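PDB 6LA0: glycoside hydrolase family 5 from Aspergillus oryzae, which acts as a secreted rutinosidase that hydrolyses glycosidic bonds, and is probably also able to release glucose from the ends of beta-1,3-glucans. Local coordinates for residues A[18-23]-A[328-333]. Residues are numbered along the deposited sequence; the frame is centred on the assembly and turned at random.
Sequences KANGVN and QGSCYW
G21 is held by 328-333 through both of its backbone polar atoms, its N donating to S330 O (2.9 Å) and its O accepting from Y332 N (3.0 Å), in a parallel pairing of strands 19-23 and 329-332 whose axes lie 24° apart. A19 extends the ladder at the N-terminal end with bonds to Q328 O and S330 N, the latter more bent. At the other end N23 N makes an almost straight bond to Y332 O (2.8 Å), and the amide ND2 of N23 folds back to add a weak second bond to the same carbonyl.

These are the first and last strands of the family 5 TIM barrel, so their pairing closes the eight-stranded ring. On the face shared by N20 and S330, which is packed under helix 312-326, water replaces direct side-chain contact. S330 OG sits between its own backbone N and carbonyl carbon (chi1 68°), donating to one water, which in turn bonds N20 OD1 (2.7 Å from that water), and accepting from a second, which also donates to G21 O. On the interior face, C331 SG lies 3.8 Å from V22 O and packs against V87 and F295. N23 CG meets W333 CE3 at 3.4 Å, amide and indole planes 49° apart; hydrogen bonds from N23 ND2 to G297 O and from R89 NH1 to N23 OD1 fix the amide's orientation.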
loop_
_atom_site.group_PDB
_atom_site.type_symbol
_atom_site.label_atom_id
_atom_site.label_comp_id
_atom_site.label_asym_id
_atom_site.label_seq_id
_atom_site.Cartn_x
_atom_site.Cartn_y
_atom_site.Cartn_z
ATOM N N LYS A 18 12.560 4.183 -11.967
ATOM C CA LYS A 18 11.220 4.755 -11.928
ATOM C C LYS A 18 10.212 3.731 -12.442
ATOM O O LYS A 18 10.522 2.946 -13.339
ATOM C CB LYS A 18 11.128 6.036 -12.776
ATOM C CG LYS A 18 12.111 7.146 -12.373
ATOM C CD LYS A 18 11.922 8.373 -13.286
ATOM C CE LYS A 18 11.858 9.680 -12.502
ATOM N NZ LYS A 18 11.720 10.878 -13.391
ATOM N N ALA A 19 8.990 3.768 -11.914
ATOM C CA ALA A 19 7.974 2.842 -12.403
ATOM C C ALA A 19 6.579 3.402 -12.144
ATOM O O ALA A 19 6.365 4.177 -11.208
ATOM C CB ALA A 19 8.121 1.458 -11.759
ATOM N N ASN A 20 5.623 2.970 -12.971
ATOM C CA ASN A 20 4.216 3.316 -12.804
ATOM C C ASN A 20 3.400 2.039 -12.678
ATOM O O ASN A 20 3.616 1.092 -13.436
ATOM C CB ASN A 20 3.694 4.143 -13.988
ATOM C CG ASN A 20 4.380 5.486 -14.099
ATOM O OD1 ASN A 20 4.294 6.315 -13.195
ATOM N ND2 ASN A 20 5.076 5.704 -15.209
ATOM N N GLY A 21 2.493 1.997 -11.712
ATOM C CA GLY A 21 1.730 0.780 -11.513
ATOM C C GLY A 21 0.505 0.975 -10.649
ATOM O O GLY A 21 -0.061 2.067 -10.568
ATOM N N VAL A 22 0.082 -0.118 -10.013
ATOM C CA VAL A 22 -1.108 -0.123 -9.175
ATOM C C VAL A 22 -0.828 -0.896 -7.894
ATOM O O VAL A 22 0.114 -1.686 -7.809
ATOM C CB VAL A 22 -2.319 -0.751 -9.908
ATOM C CG1 VAL A 22 -2.591 -0.017 -11.221
ATOM C CG2 VAL A 22 -2.095 -2.252 -10.137
ATOM N N ASN A 23 -1.656 -0.630 -6.887
ATOM C CA ASN A 23 -1.815 -1.508 -5.737
ATOM C C ASN A 23 -2.775 -2.651 -6.066
ATOM O O ASN A 23 -3.718 -2.493 -6.845
ATOM C CB ASN A 23 -2.391 -0.744 -4.549
ATOM C CG ASN A 23 -1.387 0.137 -3.888
ATOM O OD1 ASN A 23 -0.668 -0.304 -2.999
ATOM N ND2 ASN A 23 -1.317 1.396 -4.324
ATOM N N GLN A 328 9.834 9.071 -8.043
ATOM C CA GLN A 328 10.239 7.884 -8.833
ATOM C C GLN A 328 9.019 7.169 -9.438
ATOM O O GLN A 328 9.177 6.080 -9.881
ATOM C CB GLN A 328 11.077 6.913 -7.993
ATOM C CG GLN A 328 12.204 7.593 -7.228
ATOM C CD GLN A 328 13.178 8.318 -8.128
ATOM O OE1 GLN A 328 13.766 7.732 -9.017
ATOM N NE2 GLN A 328 13.345 9.598 -7.902
ATOM N N GLY A 329 7.846 7.795 -9.408
ATOM C CA GLY A 329 6.662 7.162 -9.963
ATOM C C GLY A 329 5.569 6.958 -8.936
ATOM O O GLY A 329 5.638 7.521 -7.835
ATOM N N SER A 330 4.580 6.121 -9.253
ATOM C CA SER A 330 3.388 6.037 -8.420
ATOM C C SER A 330 2.703 4.686 -8.605
ATOM O O SER A 330 2.870 4.016 -9.627
ATOM C CB SER A 330 2.401 7.167 -8.757
ATOM O OG SER A 330 1.883 6.973 -10.045
ATOM N N CYS A 331 1.918 4.305 -7.594
ATOM C CA CYS A 331 0.999 3.166 -7.683
ATOM C C CYS A 331 -0.405 3.646 -7.346
ATOM O O CYS A 331 -0.641 4.138 -6.239
ATOM C CB CYS A 331 1.388 2.040 -6.715
ATOM S SG CYS A 331 2.767 1.002 -7.276
ATOM N N TYR A 332 -1.348 3.443 -8.259
ATOM C CA TYR A 332 -2.713 3.883 -7.996
ATOM C C TYR A 332 -3.397 2.964 -6.986
ATOM O O TYR A 332 -3.148 1.758 -6.947
ATOM C CB TYR A 332 -3.517 3.923 -9.307
ATOM C CG TYR A 332 -4.765 4.777 -9.245
ATOM C CD1 TYR A 332 -4.713 6.152 -9.526
ATOM C CD2 TYR A 332 -5.996 4.220 -8.920
ATOM C CE1 TYR A 332 -5.865 6.940 -9.465
ATOM C CE2 TYR A 332 -7.157 5.005 -8.863
ATOM C CZ TYR A 332 -7.080 6.359 -9.131
ATOM O OH TYR A 332 -8.242 7.115 -9.063
ATOM N N TRP A 333 -4.275 3.549 -6.160
ATOM C CA TRP A 333 -5.175 2.781 -5.302
ATOM C C TRP A 333 -6.575 2.840 -5.913
ATOM O O TRP A 333 -7.247 3.866 -5.804
ATOM C CB TRP A 333 -5.199 3.324 -3.870
ATOM C CG TRP A 333 -5.895 2.369 -2.943
ATOM C CD1 TRP A 333 -7.249 2.243 -2.745
ATOM C CD2 TRP A 333 -5.280 1.363 -2.127
ATOM N NE1 TRP A 333 -7.504 1.231 -1.846
ATOM C CE2 TRP A 333 -6.315 0.679 -1.450
ATOM C CE3 TRP A 333 -3.950 0.977 -1.895
ATOM C CZ2 TRP A 333 -6.065 -0.362 -0.565
ATOM C CZ3 TRP A 333 -3.707 -0.061 -1.006
ATOM C CH2 TRP A 333 -4.763 -0.720 -0.357
HETATM O O HOH W 1 3.642 8.427 -11.566
HETATM O O HOH W 2 -0.082 5.154 -10.422
#